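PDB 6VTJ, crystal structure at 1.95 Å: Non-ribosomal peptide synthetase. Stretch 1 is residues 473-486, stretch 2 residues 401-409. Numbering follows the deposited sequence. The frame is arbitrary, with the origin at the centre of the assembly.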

ATOM      1  N   ASP A 473       2.699  -5.577  21.273  1.00 29.76           N
ATOM      2  CA  ASP A 473       2.063  -5.597  22.584  1.00 31.12           C
ATOM      3  C   ASP A 473       1.505  -4.217  22.955  1.00 31.81           C
ATOM      4  O   ASP A 473       1.658  -3.223  22.224  1.00 26.37           O
ATOM      5  CB  ASP A 473       3.040  -6.089  23.651  1.00 32.06           C
ATOM      6  CG  ASP A 473       4.351  -5.315  23.659  1.00 32.39           C
ATOM      7  OD1 ASP A 473       4.395  -4.174  23.156  1.00 37.89           O
ATOM      8  OD2 ASP A 473       5.352  -5.861  24.149  1.00 36.32           O
ATOM      9  N   GLU A 474       0.870  -4.163  24.135  1.00 33.01           N
ATOM     10  CA  GLU A 474       0.214  -2.936  24.587  1.00 34.48           C
ATOM     11  C   GLU A 474       1.191  -1.767  24.647  1.00 32.06           C
ATOM     12  O   GLU A 474       0.880  -0.662  24.173  1.00 35.66           O
ATOM     13  CB  GLU A 474      -0.451  -3.142  25.957  1.00 35.12           C
ATOM     14  CG  GLU A 474      -1.360  -1.951  26.315  1.00 40.44           C
ATOM     15  CD  GLU A 474      -2.274  -2.168  27.524  1.00 50.13           C
ATOM     16  OE1 GLU A 474      -1.811  -2.018  28.681  1.00 47.12           O
ATOM     17  OE2 GLU A 474      -3.473  -2.454  27.306  1.00 51.22           O
ATOM     18  N   GLU A 475       2.391  -2.002  25.185  1.00 32.64           N
ATOM     19  CA  GLU A 475       3.399  -0.948  25.240  1.00 35.84           C
ATOM     20  C   GLU A 475       3.690  -0.405  23.846  1.00 32.32           C
ATOM     21  O   GLU A 475       3.709   0.816  23.633  1.00 29.76           O
ATOM     22  CB  GLU A 475       4.678  -1.467  25.912  1.00 35.03           C
ATOM     23  CG  GLU A 475       4.473  -1.957  27.371  1.00 42.93           C
ATOM     24  CD  GLU A 475       4.486  -3.496  27.512  1.00 50.79           C
ATOM     25  OE1 GLU A 475       5.360  -4.015  28.252  1.00 61.03           O
ATOM     26  OE2 GLU A 475       3.626  -4.184  26.885  1.00 47.63           O
ATOM     27  N   TYR A 476       3.900  -1.296  22.870  1.00 31.12           N
ATOM     28  CA  TYR A 476       4.144  -0.798  21.524  1.00 28.72           C
ATOM     29  C   TYR A 476       2.955   0.017  21.047  1.00 27.40           C
ATOM     30  O   TYR A 476       3.118   1.143  20.546  1.00 26.01           O
ATOM     31  CB  TYR A 476       4.438  -1.943  20.557  1.00 27.47           C
ATOM     32  CG  TYR A 476       4.281  -1.521  19.132  1.00 25.00           C
ATOM     33  CD1 TYR A 476       5.210  -0.681  18.536  1.00 26.55           C
ATOM     34  CD2 TYR A 476       3.186  -1.934  18.383  1.00 26.62           C
ATOM     35  CE1 TYR A 476       5.068  -0.290  17.237  1.00 25.00           C
ATOM     36  CE2 TYR A 476       3.038  -1.557  17.074  1.00 23.84           C
ATOM     37  CZ  TYR A 476       3.976  -0.730  16.509  1.00 26.02           C
ATOM     38  OH  TYR A 476       3.823  -0.344  15.201  1.00 23.37           O
ATOM     39  N   LEU A 477       1.739  -0.507  21.260  1.00 25.11           N
ATOM     40  CA  LEU A 477       0.557   0.222  20.816  1.00 27.20           C
ATOM     41  C   LEU A 477       0.471   1.567  21.526  1.00 27.77           C
ATOM     42  O   LEU A 477       0.115   2.579  20.910  1.00 29.48           O
ATOM     43  CB  LEU A 477      -0.708  -0.620  21.029  1.00 24.69           C
ATOM     44  CG  LEU A 477      -0.853  -1.854  20.119  1.00 29.28           C
ATOM     45  CD1 LEU A 477      -2.100  -2.667  20.477  1.00 25.19           C
ATOM     46  CD2 LEU A 477      -0.863  -1.478  18.614  1.00 24.62           C
ATOM     47  N   LYS A 478       0.877   1.623  22.801  1.00 31.44           N
ATOM     48  CA  LYS A 478       0.824   2.918  23.476  1.00 31.27           C
ATOM     49  C   LYS A 478       1.827   3.881  22.863  1.00 34.50           C
ATOM     50  O   LYS A 478       1.492   5.048  22.597  1.00 33.54           O
ATOM     51  CB  LYS A 478       1.060   2.760  24.976  1.00 33.45           C
ATOM     52  CG  LYS A 478      -0.113   2.145  25.698  1.00 36.19           C
ATOM     53  CD  LYS A 478       0.208   1.880  27.159  1.00 38.91           C
ATOM     54  CE  LYS A 478      -0.935   1.144  27.823  1.00 44.87           C
ATOM     55  NZ  LYS A 478      -0.552   0.572  29.151  1.00 54.21           N
ATOM     56  N   ARG A 479       3.047   3.395  22.581  1.00 31.74           N
ATOM     57  CA  ARG A 479       4.012   4.223  21.866  1.00 29.96           C
ATOM     58  C   ARG A 479       3.377   4.764  20.600  1.00 31.03           C
ATOM     59  O   ARG A 479       3.407   5.977  20.337  1.00 30.85           O
ATOM     60  CB  ARG A 479       5.285   3.428  21.535  1.00 33.82           C
ATOM     61  CG  ARG A 479       6.130   3.030  22.750  1.00 31.56           C
ATOM     62  CD  ARG A 479       7.577   2.755  22.373  1.00 30.80           C
ATOM     63  NE  ARG A 479       7.746   1.487  21.666  1.00 34.96           N
ATOM     64  CZ  ARG A 479       7.600   0.287  22.225  1.00 31.53           C
ATOM     65  NH1 ARG A 479       7.287   0.178  23.511  1.00 32.86           N
ATOM     66  NH2 ARG A 479       7.776  -0.811  21.501  1.00 29.01           N
ATOM     67  N   LEU A 480       2.699   3.882  19.861  1.00 29.01           N
ATOM     68  CA  LEU A 480       2.123   4.278  18.582  1.00 24.88           C
ATOM     69  C   LEU A 480       1.068   5.350  18.802  1.00 29.22           C
ATOM     70  O   LEU A 480       1.104   6.430  18.183  1.00 28.56           O
ATOM     71  CB  LEU A 480       1.528   3.048  17.889  1.00 28.29           C
ATOM     72  CG  LEU A 480       0.913   3.177  16.495  1.00 28.83           C
ATOM     73  CD1 LEU A 480       1.008   1.857  15.780  1.00 26.40           C
ATOM     74  CD2 LEU A 480      -0.550   3.633  16.590  1.00 26.14           C
ATOM     75  N   PHE A 481       0.176   5.106  19.756  1.00 25.82           N
ATOM     76  CA  PHE A 481      -0.903   6.053  19.940  1.00 29.35           C
ATOM     77  C   PHE A 481      -0.387   7.327  20.590  1.00 31.06           C
ATOM     78  O   PHE A 481      -0.867   8.419  20.249  1.00 28.75           O
ATOM     79  CB  PHE A 481      -2.045   5.398  20.727  1.00 33.45           C
ATOM     80  CG  PHE A 481      -2.793   4.360  19.925  1.00 30.36           C
ATOM     81  CD1 PHE A 481      -3.227   4.648  18.651  1.00 29.27           C
ATOM     82  CD2 PHE A 481      -2.999   3.087  20.425  1.00 36.28           C
ATOM     83  CE1 PHE A 481      -3.892   3.702  17.896  1.00 32.63           C
ATOM     84  CE2 PHE A 481      -3.662   2.135  19.684  1.00 33.25           C
ATOM     85  CZ  PHE A 481      -4.113   2.441  18.416  1.00 27.26           C
ATOM     86  N   ASP A 482       0.656   7.232  21.430  1.00 30.45           N
ATOM     87  CA  ASP A 482       1.174   8.462  22.021  1.00 32.62           C
ATOM     88  C   ASP A 482       1.628   9.391  20.915  1.00 30.72           C
ATOM     89  O   ASP A 482       1.310  10.592  20.916  1.00 35.45           O
ATOM     90  CB  ASP A 482       2.337   8.177  22.965  1.00 26.65           C
ATOM     91  CG  ASP A 482       1.894   7.622  24.307  1.00 33.71           C
ATOM     92  OD1 ASP A 482       0.680   7.485  24.562  1.00 34.29           O
ATOM     93  OD2 ASP A 482       2.789   7.308  25.117  1.00 35.88           O
ATOM     94  N   TYR A 483       2.290   8.820  19.908  1.00 29.11           N
ATOM     95  CA  TYR A 483       2.795   9.658  18.836  1.00 31.02           C
ATOM     96  C   TYR A 483       1.636  10.356  18.141  1.00 33.90           C
ATOM     97  O   TYR A 483       1.632  11.586  17.981  1.00 34.45           O
ATOM     98  CB  TYR A 483       3.621   8.819  17.863  1.00 26.76           C
ATOM     99  CG  TYR A 483       4.142   9.615  16.714  1.00 28.61           C
ATOM    100  CD1 TYR A 483       5.255  10.427  16.863  1.00 32.73           C
ATOM    101  CD2 TYR A 483       3.516   9.574  15.471  1.00 29.77           C
ATOM    102  CE1 TYR A 483       5.739  11.174  15.805  1.00 30.54           C
ATOM    103  CE2 TYR A 483       3.989  10.328  14.407  1.00 32.20           C
ATOM    104  CZ  TYR A 483       5.103  11.125  14.589  1.00 33.19           C
ATOM    105  OH  TYR A 483       5.586  11.867  13.538  1.00 39.51           O
ATOM    106  N   LEU A 484       0.601   9.593  17.791  1.00 31.09           N
ATOM    107  CA  LEU A 484      -0.494  10.213  17.061  1.00 29.90           C
ATOM    108  C   LEU A 484      -1.229  11.201  17.952  1.00 31.51           C
ATOM    109  O   LEU A 484      -1.748  12.211  17.471  1.00 34.03           O
ATOM    110  CB  LEU A 484      -1.445   9.154  16.521  1.00 32.29           C
ATOM    111  CG  LEU A 484      -0.872   8.180  15.495  1.00 29.90           C
ATOM    112  CD1 LEU A 484      -1.826   7.006  15.367  1.00 31.48           C
ATOM    113  CD2 LEU A 484      -0.632   8.840  14.152  1.00 31.11           C
ATOM    114  N   ASN A 485      -1.224  10.966  19.258  1.00 33.39           N
ATOM    115  CA  ASN A 485      -1.925  11.895  20.123  1.00 37.33           C
ATOM    116  C   ASN A 485      -1.203  13.230  20.191  1.00 36.34           C
ATOM    117  O   ASN A 485      -1.838  14.256  20.434  1.00 41.14           O
ATOM    118  CB  ASN A 485      -2.092  11.287  21.505  1.00 35.05           C
ATOM    119  CG  ASN A 485      -3.338  10.451  21.604  1.00 40.46           C
ATOM    120  OD1 ASN A 485      -4.269  10.607  20.803  1.00 38.50           O
ATOM    121  ND2 ASN A 485      -3.373   9.560  22.585  1.00 38.12           N
ATOM    122  N   LYS A 486       0.113  13.237  19.950  1.00 32.15           N
ATOM    123  CA  LYS A 486       0.818  14.513  19.830  1.00 34.40           C
ATOM    124  C   LYS A 486       0.235  15.403  18.727  1.00 42.66           C
ATOM    125  O   LYS A 486       0.419  16.627  18.760  1.00 41.33           O
ATOM    126  CB  LYS A 486       2.308  14.289  19.554  1.00 35.12           C
ATOM    127  CG  LYS A 486       3.113  13.793  20.756  1.00 36.83           C
ATOM    128  CD  LYS A 486       4.605  14.065  20.566  1.00 41.41           C
TER
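Stretch 2 401-409: DALNTYGYG

Stretch 2 enters in a helix that began earlier in the chain and carries on to G409; D401 to L403, T405, Y406 and Y408 touch one flank of the helix of stretch 1. The contacts run broadly in the same direction in both stretches: A402 lies beside E474 and L477, L403 beside F481, Y406 beside K478 and D482, and Y408 reaches N485, with T405 reaching back to E474 and K478. No strand pairing is involved.

The closest backbone approach is at A402, whose CA comes within 5.8 Å of the CA of E474. A small side chain suits that spacing: A402 CB points toward the helix and fills the notch formed by L477 CB at 3.6 Å, F481 CE2, at the edge of the ring, at 4.0 Å, and E474 CG at 4.5 Å. Farther along, the backbones spread, with 7.5 Å between the CA atoms of F481 and L403, and larger side chains fill the gap. F481 is the largest bump that stretch 1 offers, and Y406 the largest on the other side. L403 leaves its backbone sideways, yet its end bends in to set CD2 over one face of the F481 ring, 3.6 Å from the ring centroid and almost on the normal, a CH-pi contact.

Y406 covers the next part of the flank. Its ring packs against F481, with CE2 3.7 Å from F481 CB, while N485 ND2 sits over one face, 3.6 Å from Y406 CE1. At the ring's edge the hydroxyl OH donates a hydrogen bond to D482 OD1 at 2.8 Å. Beyond it, Y408 OH stands 3.3 Å from N485 OD1.

Beside the apolar contacts lies a polar group. K478 NZ is salt-bridged to E474 OE1 at 2.9 Å within the helix, and K478 CE lies 3.9 Å from T405 OG1. G407, at positive phi, turns the chain between the two tyrosines without touching the helix.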

ATOM      1  N   ASP A 401      -8.291  -2.216  23.365  1.00 27.52           N
ATOM      2  CA  ASP A 401      -7.796  -2.269  24.737  1.00 30.85           C
ATOM      3  C   ASP A 401      -6.714  -1.227  24.955  1.00 35.91           C
ATOM      4  O   ASP A 401      -6.699  -0.549  25.991  1.00 36.49           O
ATOM      5  CB  ASP A 401      -7.257  -3.660  25.079  1.00 32.07           C
ATOM      6  CG  ASP A 401      -8.362  -4.706  25.221  1.00 36.41           C
ATOM      7  OD1 ASP A 401      -9.559  -4.328  25.202  1.00 37.48           O
ATOM      8  OD2 ASP A 401      -8.030  -5.913  25.309  1.00 39.63           O
ATOM      9  N   ALA A 402      -5.805  -1.077  23.980  1.00 29.92           N
ATOM     10  CA  ALA A 402      -4.786  -0.027  24.086  1.00 34.76           C
ATOM     11  C   ALA A 402      -5.398   1.377  24.027  1.00 34.36           C
ATOM     12  O   ALA A 402      -4.990   2.275  24.774  1.00 33.83           O
ATOM     13  CB  ALA A 402      -3.745  -0.200  22.984  1.00 27.63           C
ATOM     14  N   LEU A 403      -6.357   1.598  23.130  1.00 32.31           N
ATOM     15  CA  LEU A 403      -6.946   2.930  23.009  1.00 31.82           C
ATOM     16  C   LEU A 403      -7.724   3.315  24.264  1.00 33.04           C
ATOM     17  O   LEU A 403      -7.712   4.478  24.674  1.00 36.82           O
ATOM     18  CB  LEU A 403      -7.854   3.000  21.790  1.00 34.98           C
ATOM     19  CG  LEU A 403      -7.157   3.385  20.494  1.00 33.71           C
ATOM     20  CD1 LEU A 403      -8.174   3.347  19.366  1.00 34.60           C
ATOM     21  CD2 LEU A 403      -6.500   4.760  20.628  1.00 33.53           C
ATOM     22  N   ASN A 404      -8.391   2.359  24.904  1.00 31.43           N
ATOM     23  CA  ASN A 404      -9.201   2.703  26.070  1.00 34.63           C
ATOM     24  C   ASN A 404      -8.375   3.110  27.290  1.00 37.28           C
ATOM     25  O   ASN A 404      -8.952   3.625  28.255  1.00 35.17           O
ATOM     26  CB  ASN A 404     -10.123   1.541  26.437  1.00 32.27           C
ATOM     27  CG  ASN A 404     -11.379   1.530  25.614  1.00 33.42           C
ATOM     28  OD1 ASN A 404     -11.706   2.522  24.965  1.00 32.46           O
ATOM     29  ND2 ASN A 404     -12.098   0.415  25.631  1.00 36.10           N
ATOM     30  N   THR A 405      -7.057   2.894  27.297  1.00 33.65           N
ATOM     31  CA  THR A 405      -6.279   3.434  28.410  1.00 35.54           C
ATOM     32  C   THR A 405      -6.184   4.956  28.358  1.00 37.39           C
ATOM     33  O   THR A 405      -5.739   5.570  29.333  1.00 36.38           O
ATOM     34  CB  THR A 405      -4.874   2.821  28.454  1.00 33.80           C
ATOM     35  OG1 THR A 405      -4.086   3.334  27.374  1.00 35.54           O
ATOM     36  CG2 THR A 405      -4.943   1.310  28.358  1.00 35.95           C
ATOM     37  N   TYR A 406      -6.607   5.578  27.261  1.00 35.45           N
ATOM     38  CA  TYR A 406      -6.724   7.027  27.185  1.00 38.86           C
ATOM     39  C   TYR A 406      -8.086   7.535  27.639  1.00 36.33           C
ATOM     40  O   TYR A 406      -8.333   8.740  27.563  1.00 34.82           O
ATOM     41  CB  TYR A 406      -6.442   7.505  25.753  1.00 36.86           C
ATOM     42  CG  TYR A 406      -5.098   7.039  25.257  1.00 39.17           C
ATOM     43  CD1 TYR A 406      -3.929   7.688  25.648  1.00 38.06           C
ATOM     44  CD2 TYR A 406      -4.989   5.929  24.434  1.00 36.50           C
ATOM     45  CE1 TYR A 406      -2.691   7.246  25.224  1.00 40.36           C
ATOM     46  CE2 TYR A 406      -3.752   5.478  24.005  1.00 36.96           C
ATOM     47  CZ  TYR A 406      -2.613   6.141  24.398  1.00 36.96           C
ATOM     48  OH  TYR A 406      -1.398   5.696  23.958  1.00 36.61           O
ATOM     49  N   GLY A 407      -8.971   6.645  28.085  1.00 36.15           N
ATOM     50  CA  GLY A 407     -10.299   7.034  28.505  1.00 36.22           C
ATOM     51  C   GLY A 407     -11.322   7.177  27.405  1.00 40.29           C
ATOM     52  O   GLY A 407     -12.341   7.836  27.617  1.00 45.96           O
ATOM     53  N   TYR A 408     -11.103   6.572  26.230  1.00 40.46           N
ATOM     54  CA  TYR A 408     -12.050   6.747  25.129  1.00 38.66           C
ATOM     55  C   TYR A 408     -13.326   5.923  25.281  1.00 37.51           C
ATOM     56  O   TYR A 408     -14.299   6.190  24.567  1.00 41.39           O
ATOM     57  CB  TYR A 408     -11.390   6.408  23.789  1.00 38.00           C
ATOM     58  CG  TYR A 408     -10.258   7.331  23.419  1.00 39.98           C
ATOM     59  CD1 TYR A 408     -10.268   8.674  23.794  1.00 41.68           C
ATOM     60  CD2 TYR A 408      -9.176   6.861  22.699  1.00 41.25           C
ATOM     61  CE1 TYR A 408      -9.215   9.523  23.453  1.00 40.17           C
ATOM     62  CE2 TYR A 408      -8.127   7.693  22.356  1.00 46.80           C
ATOM     63  CZ  TYR A 408      -8.149   9.019  22.733  1.00 41.68           C
ATOM     64  OH  TYR A 408      -7.092   9.824  22.376  1.00 46.50           O
ATOM     65  N   GLY A 409     -13.342   4.919  26.158  1.00 38.81           N
ATOM     66  CA  GLY A 409     -14.565   4.177  26.433  1.00 37.40           C
ATOM     67  C   GLY A 409     -15.169   3.442  25.253  1.00 39.25           C
ATOM     68  O   GLY A 409     -16.395   3.279  25.198  1.00 34.91           O
TER